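Long-range contacts in amine Dehydrogenase (Pseudomonas putida, PDB 1JMX), which forms the beta-propeller subunit of a quinohemoprotein amine dehydrogenase, an enzyme that probably oxidises primary amines and passes their electrons on through heme c: residues B[14-19]-B[342-347]; B[31-36]-B[332-337]; B[313-318]-B[336-341]. One frame throughout, in Å; residues are numbered along the deposited sequence.

Interaction 1: residues B[14-19]-B[342-347]; sequences MIVTNY and TTPQVF
Near the N terminus, 14-19 pairs with the C-terminal 342-347 in the molecular Velcro of a beta-propeller: the two ends of the chain share one antiparallel sheet and so close the ring of blades. Strand 345-348 is an edge strand of this sheet within the chain, and 12-18 lies between it and 22-27. The short segments run at 158° to each other. I15 and Q345 form a hydrogen-bonded pair, with I15 N to Q345 O at 2.9 Å and Q345 N returning to I15 O at 3.0 Å; both donors lie in the plane of the carbonyl they address. M14 and V346 make the adjoining non-hydrogen-bonded pair.

M14 can be followed outward. Its CB and then CG pass beside Q345 O, with CG anti to the backbone N (chi1 173°) and the chain extended as far as SD. SD passes alongside CB of P344, the two side chains pointing the same way. A bend at chi3 (-90°) then turns CE across V346, where M14 CE meets V346 CG2 at 3.5 Å, tighter than usual van der Waals contact. V26 and A301 also pack on this methionine.

On the face carrying I15 and Q345, CG1 of I15 takes the crowded position between N and the carbonyl carbon and presses on Q345 CB at 3.5 Å. That leaves I15 CG2 directed at the edge of the F347 ring, 3.8 Å from CE2. Farther along, V16 CG1 rests 3.8 Å from P344 CB. Past the paired residues two buried hydroxyls meet: T17 OG1, already hydrogen-bonded to G46 O, lies 2.7 Å from T342 OG1.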
ATOM      1  N   MET B  14      14.643   6.842 -32.832  1.00 15.92           N
ATOM      2  CA  MET B  14      14.207   6.219 -31.591  1.00 16.24           C
ATOM      3  C   MET B  14      12.807   6.679 -31.248  1.00 15.85           C
ATOM      4  O   MET B  14      12.506   7.869 -31.311  1.00 16.05           O
ATOM      5  CB  MET B  14      15.138   6.600 -30.440  1.00 17.05           C
ATOM      6  CG  MET B  14      14.654   6.132 -29.064  1.00 21.00           C
ATOM      7  SD  MET B  14      15.663   6.783 -27.709  1.00 22.95           S
ATOM      8  CE  MET B  14      16.840   5.502 -27.596  1.00 20.33           C
ATOM      9  N   ILE B  15      11.935   5.735 -30.925  1.00 16.72           N
ATOM     10  CA  ILE B  15      10.588   6.103 -30.540  1.00 16.29           C
ATOM     11  C   ILE B  15      10.399   5.903 -29.048  1.00 15.81           C
ATOM     12  O   ILE B  15      10.954   4.978 -28.451  1.00 14.98           O
ATOM     13  CB  ILE B  15       9.503   5.321 -31.290  1.00 16.74           C
ATOM     14  CG1 ILE B  15       9.648   3.817 -31.049  1.00 17.65           C
ATOM     15  CG2 ILE B  15       9.533   5.677 -32.756  1.00 17.48           C
ATOM     16  CD1 ILE B  15       8.432   3.019 -31.506  1.00 18.52           C
ATOM     17  N   VAL B  16       9.657   6.826 -28.450  1.00 15.51           N
ATOM     18  CA  VAL B  16       9.346   6.787 -27.030  1.00 16.01           C
ATOM     19  C   VAL B  16       7.957   7.374 -26.855  1.00 15.47           C
ATOM     20  O   VAL B  16       7.580   8.316 -27.546  1.00 15.82           O
ATOM     21  CB  VAL B  16      10.346   7.623 -26.155  1.00 15.42           C
ATOM     22  CG1 VAL B  16      11.712   6.975 -26.124  1.00 16.51           C
ATOM     23  CG2 VAL B  16      10.451   9.055 -26.661  1.00 14.36           C
ATOM     24  N   THR B  17       7.166   6.775 -25.980  1.00 15.44           N
ATOM     25  CA  THR B  17       5.843   7.310 -25.730  1.00 15.70           C
ATOM     26  C   THR B  17       5.894   8.125 -24.430  1.00 15.91           C
ATOM     27  O   THR B  17       6.600   7.788 -23.484  1.00 13.77           O
ATOM     28  CB  THR B  17       4.742   6.221 -25.771  1.00 15.18           C
ATOM     29  OG1 THR B  17       4.994   5.224 -24.776  1.00 15.95           O
ATOM     30  CG2 THR B  17       4.717   5.563 -27.154  1.00 13.74           C
ATOM     31  N   ASN B  18       5.140   9.210 -24.440  1.00 17.57           N
ATOM     32  CA  ASN B  18       5.088  10.208 -23.388  1.00 19.92           C
ATOM     33  C   ASN B  18       3.675  10.225 -22.834  1.00 20.22           C
ATOM     34  O   ASN B  18       2.729  10.004 -23.589  1.00 18.32           O
ATOM     35  CB  ASN B  18       5.422  11.524 -24.075  1.00 19.33           C
ATOM     36  CG  ASN B  18       5.510  12.652 -23.150  1.00 23.39           C
ATOM     37  OD1 ASN B  18       6.535  12.871 -22.518  1.00 23.29           O
ATOM     38  ND2 ASN B  18       4.440  13.429 -23.082  1.00 30.08           N
ATOM     39  N   TYR B  19       3.513  10.689 -21.596  1.00 22.11           N
ATOM     40  CA  TYR B  19       2.199  10.643 -20.967  1.00 22.93           C
ATOM     41  C   TYR B  19       0.897  11.129 -21.546  1.00 26.16           C
ATOM     42  O   TYR B  19      -0.023  10.286 -21.679  1.00 31.68           O
ATOM     43  CB  TYR B  19       2.190  10.974 -19.482  1.00 21.66           C
ATOM     44  CG  TYR B  19       1.308   9.965 -18.784  1.00 17.22           C
ATOM     45  CD1 TYR B  19       1.866   8.883 -18.119  1.00 14.54           C
ATOM     46  CD2 TYR B  19      -0.090  10.026 -18.892  1.00 16.18           C
ATOM     47  CE1 TYR B  19       1.073   7.889 -17.587  1.00 15.49           C
ATOM     48  CE2 TYR B  19      -0.893   9.033 -18.369  1.00 14.63           C
ATOM     49  CZ  TYR B  19      -0.302   7.967 -17.716  1.00 13.65           C
ATOM     50  OH  TYR B  19      -1.079   6.974 -17.184  1.00 14.88           O
ATOM     51  N   THR B 342       7.117   3.128 -20.500  1.00 12.70           N
ATOM     52  CA  THR B 342       7.439   3.066 -21.928  1.00 13.44           C
ATOM     53  C   THR B 342       8.831   2.481 -22.191  1.00 13.24           C
ATOM     54  O   THR B 342       9.730   2.604 -21.358  1.00 14.69           O
ATOM     55  CB  THR B 342       7.385   4.479 -22.561  1.00 13.68           C
ATOM     56  OG1 THR B 342       7.379   4.367 -23.985  1.00 15.13           O
ATOM     57  CG2 THR B 342       8.599   5.297 -22.159  1.00 14.31           C
ATOM     58  N   THR B 343       9.001   1.842 -23.345  1.00 13.52           N
ATOM     59  CA  THR B 343      10.300   1.281 -23.717  1.00 14.32           C
ATOM     60  C   THR B 343      10.858   1.913 -25.001  1.00 14.12           C
ATOM     61  O   THR B 343      10.246   1.832 -26.067  1.00 14.42           O
ATOM     62  CB  THR B 343      10.297  -0.303 -23.765  1.00 13.35           C
ATOM     63  OG1 THR B 343      11.383  -0.779 -24.567  1.00 16.55           O
ATOM     64  CG2 THR B 343       9.031  -0.844 -24.294  1.00 15.51           C
ATOM     65  N   PRO B 344      11.976   2.654 -24.877  1.00 13.81           N
ATOM     66  CA  PRO B 344      12.657   3.328 -25.985  1.00 14.31           C
ATOM     67  C   PRO B 344      13.095   2.306 -27.030  1.00 13.73           C
ATOM     68  O   PRO B 344      13.833   1.380 -26.726  1.00 13.08           O
ATOM     69  CB  PRO B 344      13.858   3.969 -25.297  1.00 15.24           C
ATOM     70  CG  PRO B 344      13.329   4.274 -23.934  1.00 15.95           C
ATOM     71  CD  PRO B 344      12.620   2.999 -23.599  1.00 15.38           C
ATOM     72  N   GLN B 345      12.654   2.512 -28.264  1.00 14.98           N
ATOM     73  CA  GLN B 345      12.938   1.604 -29.375  1.00 16.12           C
ATOM     74  C   GLN B 345      13.785   2.264 -30.480  1.00 16.34           C
ATOM     75  O   GLN B 345      13.378   3.268 -31.068  1.00 16.61           O
ATOM     76  CB  GLN B 345      11.599   1.126 -29.938  1.00 17.02           C
ATOM     77  CG  GLN B 345      11.391  -0.365 -29.993  1.00 18.71           C
ATOM     78  CD  GLN B 345      11.600  -1.074 -28.676  1.00 15.79           C
ATOM     79  OE1 GLN B 345      10.647  -1.425 -27.985  1.00 18.12           O
ATOM     80  NE2 GLN B 345      12.848  -1.370 -28.367  1.00 15.15           N
ATOM     81  N   VAL B 346      14.951   1.680 -30.763  1.00 16.92           N
ATOM     82  CA  VAL B 346      15.880   2.200 -31.772  1.00 17.89           C
ATOM     83  C   VAL B 346      15.824   1.415 -33.102  1.00 18.00           C
ATOM     84  O   VAL B 346      15.798   0.180 -33.106  1.00 18.37           O
ATOM     85  CB  VAL B 346      17.344   2.217 -31.213  1.00 17.77           C
ATOM     86  CG1 VAL B 346      18.305   2.843 -32.211  1.00 19.44           C
ATOM     87  CG2 VAL B 346      17.398   2.982 -29.909  1.00 17.86           C
ATOM     88  N   PHE B 347      15.818   2.141 -34.222  1.00 17.90           N
ATOM     89  CA  PHE B 347      15.754   1.526 -35.554  1.00 17.21           C
ATOM     90  C   PHE B 347      16.353   2.423 -36.633  1.00 17.01           C
ATOM     91  O   PHE B 347      16.480   3.629 -36.440  1.00 16.35           O
ATOM     92  CB  PHE B 347      14.294   1.217 -35.932  1.00 15.37           C
ATOM     93  CG  PHE B 347      13.441   2.446 -36.135  1.00 13.15           C
ATOM     94  CD1 PHE B 347      13.232   2.963 -37.412  1.00 13.57           C
ATOM     95  CD2 PHE B 347      12.871   3.106 -35.048  1.00 12.74           C
ATOM     96  CE1 PHE B 347      12.474   4.120 -37.598  1.00 12.75           C
ATOM     97  CE2 PHE B 347      12.115   4.260 -35.225  1.00 11.04           C
ATOM     98  CZ  PHE B 347      11.917   4.768 -36.501  1.00 10.79           C
TER

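Interaction 2: residues B[31-36]-B[332-337]; sequences DTVYKS and IKLPGG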
ATOM      1  N   ASP B  31      20.415  14.042 -31.387  1.00 20.44           N
ATOM      2  CA  ASP B  31      19.842  13.934 -30.052  1.00 20.50           C
ATOM      3  C   ASP B  31      18.766  14.975 -29.821  1.00 20.74           C
ATOM      4  O   ASP B  31      18.719  15.619 -28.774  1.00 20.86           O
ATOM      5  CB  ASP B  31      20.927  14.047 -28.987  1.00 20.51           C
ATOM      6  CG  ASP B  31      21.684  12.762 -28.805  1.00 21.28           C
ATOM      7  OD1 ASP B  31      21.047  11.695 -28.911  1.00 22.31           O
ATOM      8  OD2 ASP B  31      22.908  12.811 -28.561  1.00 24.59           O
ATOM      9  N   THR B  32      17.926  15.164 -30.832  1.00 20.40           N
ATOM     10  CA  THR B  32      16.841  16.129 -30.748  1.00 20.69           C
ATOM     11  C   THR B  32      15.546  15.473 -31.227  1.00 19.92           C
ATOM     12  O   THR B  32      15.581  14.470 -31.939  1.00 20.10           O
ATOM     13  CB  THR B  32      17.134  17.407 -31.599  1.00 21.84           C
ATOM     14  OG1 THR B  32      17.024  17.109 -32.999  1.00 24.56           O
ATOM     15  CG2 THR B  32      18.538  17.947 -31.311  1.00 21.32           C
ATOM     16  N   VAL B  33      14.412  16.017 -30.796  1.00 19.06           N
ATOM     17  CA  VAL B  33      13.112  15.497 -31.195  1.00 19.77           C
ATOM     18  C   VAL B  33      12.861  15.821 -32.671  1.00 20.59           C
ATOM     19  O   VAL B  33      12.829  16.986 -33.074  1.00 21.11           O
ATOM     20  CB  VAL B  33      11.976  16.086 -30.325  1.00 19.16           C
ATOM     21  CG1 VAL B  33      10.620  15.547 -30.779  1.00 17.41           C
ATOM     22  CG2 VAL B  33      12.223  15.744 -28.862  1.00 18.11           C
ATOM     23  N   TYR B  34      12.765  14.774 -33.484  1.00 21.17           N
ATOM     24  CA  TYR B  34      12.525  14.927 -34.913  1.00 20.52           C
ATOM     25  C   TYR B  34      11.078  15.333 -35.188  1.00 20.10           C
ATOM     26  O   TYR B  34      10.819  16.287 -35.930  1.00 19.21           O
ATOM     27  CB  TYR B  34      12.868  13.624 -35.630  1.00 21.13           C
ATOM     28  CG  TYR B  34      12.857  13.749 -37.127  1.00 23.08           C
ATOM     29  CD1 TYR B  34      13.936  14.320 -37.804  1.00 23.70           C
ATOM     30  CD2 TYR B  34      11.765  13.304 -37.874  1.00 24.93           C
ATOM     31  CE1 TYR B  34      13.926  14.445 -39.197  1.00 25.40           C
ATOM     32  CE2 TYR B  34      11.745  13.423 -39.265  1.00 26.04           C
ATOM     33  CZ  TYR B  34      12.829  13.994 -39.916  1.00 24.43           C
ATOM     34  OH  TYR B  34      12.812  14.115 -41.279  1.00 25.23           O
ATOM     35  N   LYS B  35      10.145  14.616 -34.565  1.00 20.22           N
ATOM     36  CA  LYS B  35       8.717  14.889 -34.709  1.00 19.52           C
ATOM     37  C   LYS B  35       7.921  14.232 -33.579  1.00 18.94           C
ATOM     38  O   LYS B  35       8.423  13.368 -32.863  1.00 18.40           O
ATOM     39  CB  LYS B  35       8.195  14.416 -36.080  1.00 19.88           C
ATOM     40  CG  LYS B  35       8.181  12.901 -36.268  1.00 20.34           C
ATOM     41  CD  LYS B  35       7.817  12.493 -37.687  1.00 20.48           C
ATOM     42  CE  LYS B  35       6.408  12.919 -38.043  1.00 21.16           C
ATOM     43  NZ  LYS B  35       6.111  12.606 -39.458  1.00 21.00           N
ATOM     44  N   SER B  36       6.676  14.663 -33.428  1.00 19.52           N
ATOM     45  CA  SER B  36       5.794  14.136 -32.399  1.00 19.51           C
ATOM     46  C   SER B  36       4.455  13.792 -33.020  1.00 19.55           C
ATOM     47  O   SER B  36       3.966  14.501 -33.894  1.00 19.49           O
ATOM     48  CB  SER B  36       5.585  15.176 -31.290  1.00 18.70           C
ATOM     49  OG  SER B  36       6.824  15.588 -30.737  1.00 19.99           O
ATOM     50  N   ILE B 332      17.681  14.830 -23.255  1.00 21.25           N
ATOM     51  CA  ILE B 332      16.711  15.180 -24.278  1.00 19.88           C
ATOM     52  C   ILE B 332      15.416  15.396 -23.507  1.00 20.29           C
ATOM     53  O   ILE B 332      14.918  14.480 -22.852  1.00 19.69           O
ATOM     54  CB  ILE B 332      16.522  14.028 -25.304  1.00 19.36           C
ATOM     55  CG1 ILE B 332      17.836  13.757 -26.044  1.00 17.81           C
ATOM     56  CG2 ILE B 332      15.402  14.369 -26.297  1.00 19.25           C
ATOM     57  CD1 ILE B 332      17.791  12.543 -26.931  1.00 17.48           C
ATOM     58  N   LYS B 333      14.926  16.629 -23.510  1.00 20.82           N
ATOM     59  CA  LYS B 333      13.683  16.952 -22.820  1.00 22.46           C
ATOM     60  C   LYS B 333      12.527  16.720 -23.793  1.00 21.09           C
ATOM     61  O   LYS B 333      12.487  17.317 -24.867  1.00 22.65           O
ATOM     62  CB  LYS B 333      13.709  18.406 -22.332  1.00 25.49           C
ATOM     63  CG  LYS B 333      12.412  18.919 -21.689  1.00 30.03           C
ATOM     64  CD  LYS B 333      12.086  18.220 -20.376  1.00 33.17           C
ATOM     65  CE  LYS B 333      13.167  18.450 -19.311  1.00 35.06           C
ATOM     66  NZ  LYS B 333      12.844  17.767 -18.012  1.00 35.82           N
ATOM     67  N   LEU B 334      11.632  15.803 -23.438  1.00 19.82           N
ATOM     68  CA  LEU B 334      10.479  15.479 -24.275  1.00 18.10           C
ATOM     69  C   LEU B 334       9.264  16.349 -23.968  1.00 17.94           C
ATOM     70  O   LEU B 334       9.011  16.699 -22.813  1.00 19.19           O
ATOM     71  CB  LEU B 334      10.067  14.028 -24.063  1.00 15.99           C
ATOM     72  CG  LEU B 334      11.058  12.918 -24.365  1.00 15.63           C
ATOM     73  CD1 LEU B 334      10.450  11.599 -23.934  1.00 15.30           C
ATOM     74  CD2 LEU B 334      11.379  12.922 -25.841  1.00 14.65           C
ATOM     75  N   PRO B 335       8.505  16.732 -25.006  1.00 16.66           N
ATOM     76  CA  PRO B 335       7.313  17.551 -24.782  1.00 17.15           C
ATOM     77  C   PRO B 335       6.289  16.715 -23.993  1.00 16.44           C
ATOM     78  O   PRO B 335       6.184  15.505 -24.201  1.00 17.50           O
ATOM     79  CB  PRO B 335       6.818  17.825 -26.208  1.00 16.05           C
ATOM     80  CG  PRO B 335       8.073  17.844 -27.000  1.00 15.57           C
ATOM     81  CD  PRO B 335       8.832  16.659 -26.440  1.00 16.31           C
ATOM     82  N   GLY B 336       5.563  17.353 -23.078  1.00 15.99           N
ATOM     83  CA  GLY B 336       4.567  16.640 -22.296  1.00 15.23           C
ATOM     84  C   GLY B 336       5.011  16.205 -20.911  1.00 14.52           C
ATOM     85  O   GLY B 336       5.709  16.937 -20.220  1.00 15.66           O
ATOM     86  N   GLY B 337       4.621  15.000 -20.509  1.00 13.87           N
ATOM     87  CA  GLY B 337       4.979  14.520 -19.189  1.00 13.71           C
ATOM     88  C   GLY B 337       5.734  13.206 -19.080  1.00 13.69           C
ATOM     89  O   GLY B 337       6.599  12.888 -19.894  1.00 15.78           O
TER
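I332, V33 and D31 account for most of the 227 Å² buried between 31-36 and 332-337, and each plays a different part. The touching stretches run almost parallel, their end-to-end directions 7° apart. Their nearest CA atoms, those of V33 and L334, are nevertheless 7.4 Å apart, too far for strand pairing, and the segments meet by side-chain packing without any mutual hydrogen bond.

I332 uses both branches. CG1 stands anti to the carbonyl carbon and carries CD1 outward in an extended chain, which lays the longer branch against the backbone of D31: I332 CG1 is 3.4 Å from D31 O. The tip, I332 CD1, goes on to the carboxylate, 3.9 Å from OD1 of D31. The other branch stands anti to the backbone N and faces V33: I332 CG2 is 4.3 Å from V33 CG2. An alanine in place of I332 would lose both branches and would probably loosen the packing against D31 and V33 together.

V33 touches with one methyl. Its CG2 is set over the bend where strand 332-333 gives way to loop, at 4.2 Å from L334 CD2 and 4.3 Å from P335 CD, a loose fit at the partly exposed side of the contact.

D31 has a left-handed backbone (phi 56°) and, with T32 opposite D27, forms a G1 bulge; its carbonyl meets I332. Its buried carboxylate is hydrogen-bonded to Y310 and salt-bridged to K308, which would probably keep it ionised.

The contact thus joins outermost strands of adjacent propeller blades, 32-38 and 327-333; I332 also packs on V26 of strand 22-27, next to 32-38, and on L318 of strand 317-322, next to its own strand, and L334 reaches V16 of strand 12-18.

Interaction 3: residues B[313-318]-B[336-341]; sequences GTFNDL and GGDMST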
ATOM      1  N   GLY B 313      11.980   6.128 -19.634  1.00 10.94           N
ATOM      2  CA  GLY B 313      10.986   5.743 -18.649  1.00 10.43           C
ATOM      3  C   GLY B 313      10.973   6.795 -17.556  1.00 10.89           C
ATOM      4  O   GLY B 313      11.744   7.754 -17.620  1.00 11.25           O
ATOM      5  N   THR B 314      10.068   6.668 -16.590  1.00 11.96           N
ATOM      6  CA  THR B 314      10.010   7.612 -15.471  1.00 13.43           C
ATOM      7  C   THR B 314       9.422   9.005 -15.812  1.00 12.37           C
ATOM      8  O   THR B 314       8.226   9.108 -16.092  1.00 11.76           O
ATOM      9  CB  THR B 314      11.415   7.654 -14.768  1.00 13.23           C
ATOM     10  OG1 THR B 314      11.575   6.467 -13.977  1.00 15.48           O
ATOM     11  CG2 THR B 314      11.603   8.860 -13.892  1.00 17.28           C
ATOM     12  N   PHE B 315      10.251  10.050 -15.836  1.00 10.97           N
ATOM     13  CA  PHE B 315       9.800  11.402 -16.116  1.00 11.37           C
ATOM     14  C   PHE B 315       9.817  11.669 -17.613  1.00 12.71           C
ATOM     15  O   PHE B 315       9.756  10.736 -18.403  1.00 13.02           O
ATOM     16  CB  PHE B 315      10.671  12.428 -15.377  1.00 11.10           C
ATOM     17  CG  PHE B 315      10.498  12.424 -13.881  1.00 10.99           C
ATOM     18  CD1 PHE B 315      11.594  12.601 -13.044  1.00 11.43           C
ATOM     19  CD2 PHE B 315       9.245  12.260 -13.305  1.00 10.74           C
ATOM     20  CE1 PHE B 315      11.444  12.614 -11.659  1.00  9.89           C
ATOM     21  CE2 PHE B 315       9.091  12.274 -11.921  1.00 10.12           C
ATOM     22  CZ  PHE B 315      10.191  12.451 -11.103  1.00  9.43           C
ATOM     23  N   ASN B 316       9.939  12.938 -18.001  1.00 14.29           N
ATOM     24  CA  ASN B 316       9.931  13.314 -19.410  1.00 14.76           C
ATOM     25  C   ASN B 316      11.278  13.582 -20.071  1.00 15.86           C
ATOM     26  O   ASN B 316      11.321  14.256 -21.097  1.00 16.85           O
ATOM     27  CB  ASN B 316       9.006  14.516 -19.635  1.00 14.00           C
ATOM     28  CG  ASN B 316       9.491  15.755 -18.937  1.00 14.94           C
ATOM     29  OD1 ASN B 316      10.429  15.707 -18.149  1.00 16.37           O
ATOM     30  ND2 ASN B 316       8.852  16.879 -19.218  1.00 16.92           N
ATOM     31  N   ASP B 317      12.371  13.073 -19.506  1.00 14.72           N
ATOM     32  CA  ASP B 317      13.675  13.291 -20.126  1.00 14.94           C
ATOM     33  C   ASP B 317      14.504  12.031 -20.363  1.00 14.76           C
ATOM     34  O   ASP B 317      14.463  11.081 -19.575  1.00 14.52           O
ATOM     35  CB  ASP B 317      14.508  14.320 -19.333  1.00 15.82           C
ATOM     36  CG  ASP B 317      15.002  13.785 -17.992  1.00 15.22           C
ATOM     37  OD1 ASP B 317      14.227  13.810 -17.020  1.00 18.34           O
ATOM     38  OD2 ASP B 317      16.167  13.350 -17.903  1.00 14.73           O
ATOM     39  N   LEU B 318      15.201  12.011 -21.497  1.00 15.50           N
ATOM     40  CA  LEU B 318      16.101  10.917 -21.840  1.00 15.99           C
ATOM     41  C   LEU B 318      17.499  11.351 -21.415  1.00 15.42           C
ATOM     42  O   LEU B 318      17.917  12.473 -21.692  1.00 15.92           O
ATOM     43  CB  LEU B 318      16.161  10.669 -23.355  1.00 18.25           C
ATOM     44  CG  LEU B 318      15.019  10.154 -24.231  1.00 19.10           C
ATOM     45  CD1 LEU B 318      14.452   8.869 -23.670  1.00 17.97           C
ATOM     46  CD2 LEU B 318      13.971  11.216 -24.350  1.00 21.86           C
ATOM     47  N   GLY B 336       5.563  17.353 -23.078  1.00 15.99           N
ATOM     48  CA  GLY B 336       4.567  16.640 -22.296  1.00 15.23           C
ATOM     49  C   GLY B 336       5.011  16.205 -20.911  1.00 14.52           C
ATOM     50  O   GLY B 336       5.709  16.937 -20.220  1.00 15.66           O
ATOM     51  N   GLY B 337       4.621  15.000 -20.509  1.00 13.87           N
ATOM     52  CA  GLY B 337       4.979  14.520 -19.189  1.00 13.71           C
ATOM     53  C   GLY B 337       5.734  13.206 -19.080  1.00 13.69           C
ATOM     54  O   GLY B 337       6.599  12.888 -19.894  1.00 15.78           O
ATOM     55  N   ASP B 338       5.394  12.446 -18.049  1.00 11.77           N
ATOM     56  CA  ASP B 338       6.031  11.173 -17.757  1.00 10.62           C
ATOM     57  C   ASP B 338       5.997  10.085 -18.826  1.00 11.78           C
ATOM     58  O   ASP B 338       4.961   9.837 -19.440  1.00 13.53           O
ATOM     59  CB  ASP B 338       5.445  10.605 -16.467  1.00 10.53           C
ATOM     60  CG  ASP B 338       5.776  11.446 -15.247  1.00 11.37           C
ATOM     61  OD1 ASP B 338       6.030  12.661 -15.362  1.00  9.30           O
ATOM     62  OD2 ASP B 338       5.774  10.868 -14.155  1.00 13.56           O
ATOM     63  N   MET B 339       7.137   9.415 -19.004  1.00 11.30           N
ATOM     64  CA  MET B 339       7.277   8.308 -19.941  1.00  9.08           C
ATOM     65  C   MET B 339       6.718   7.047 -19.292  1.00  9.45           C
ATOM     66  O   MET B 339       6.357   6.090 -19.973  1.00 10.08           O
ATOM     67  CB  MET B 339       8.752   8.072 -20.286  1.00  8.54           C
ATOM     68  CG  MET B 339       9.317   9.006 -21.336  1.00  9.83           C
ATOM     69  SD  MET B 339      10.969   8.527 -21.859  1.00 11.40           S
ATOM     70  CE  MET B 339      11.991   9.578 -20.821  1.00 13.05           C
ATOM     71  N   SER B 340       6.675   7.046 -17.963  1.00  9.51           N
ATOM     72  CA  SER B 340       6.182   5.910 -17.199  1.00  9.68           C
ATOM     73  C   SER B 340       6.881   4.599 -17.601  1.00 10.50           C
ATOM     74  O   SER B 340       8.110   4.566 -17.686  1.00 11.98           O
ATOM     75  CB  SER B 340       4.667   5.811 -17.315  1.00  7.82           C
ATOM     76  OG  SER B 340       4.175   4.918 -16.344  1.00  9.29           O
ATOM     77  N   THR B 341       6.119   3.544 -17.898  1.00 11.86           N
ATOM     78  CA  THR B 341       6.715   2.248 -18.260  1.00 11.69           C
ATOM     79  C   THR B 341       7.055   2.042 -19.734  1.00 12.18           C
ATOM     80  O   THR B 341       7.272   0.915 -20.158  1.00 12.56           O
ATOM     81  CB  THR B 341       5.841   1.057 -17.799  1.00 12.13           C
ATOM     82  OG1 THR B 341       4.589   1.080 -18.494  1.00 12.72           O
ATOM     83  CG2 THR B 341       5.602   1.112 -16.292  1.00 11.87           C
TER
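In this propeller blade the turn 313-316 and the start of strand 317-322 pack against and bond to 336-341, part of the link that leads from the blade's outermost strand toward 345-348 of the next. Backbone bonds come first. T314 and S340 form a single antiparallel bridge: T314 N uses a lone pair of S340 O at 3.1 Å, while S340 N approaches T314 O from above the carbonyl plane. Two residues, M339 and S340, lie opposite the single T314, which makes a classic beta bulge, and M339 N turns to F315 O at 3.0 Å, keeping only a weak bond to T314 O. G313 has phi 80°, and a CB there would crowd S340 O.

Next come the side chains. N316 ND2 donates to G336 O at 3.3 Å and OD1 accepts from K333 NZ, so both ends of the amide are held and its rotation is fixed. D338 packs its carboxylate against the ring edge of F315, the two planes 70° apart and D338 OD2 3.8 Å from F315 CD2. The hydroxyl of T314 and the side chains of D338 and S340 also bond to a chain of another protein, so this surface is part of the subunit interface.

M339 supplies the apolar and sulfur contacts. M339 SD takes a weak hydrogen bond from G313 N at 3.4 Å. A bend at chi3 (-96°) then carries M339 CE to CD1 of L318, 3.8 Å away, and against the carbonyl of D317, with CE just 3.1 Å from D317 O.

How the interactions relate
From the N terminus, the chain enters 12-18, runs out through 22-27 to 32-38, travels round the propeller and comes back through 309-312, 317-322 and 327-333 before ending in 345-348. Interaction 1 closes the widest loop, joining the two ends in one sheet. Interaction 2 falls within that loop and joins the outer strand of the closing blade to that of the blade before it, 299-333. Interaction 3 closes a short local loop, also within the span of interaction 1, and ends on the same part of the chain as interaction 2, sharing G336 and G337. Backbone pairing of L318 with I332 and N316 with L334 couples 2 to 3; V16 against L334 couples 1 to 2.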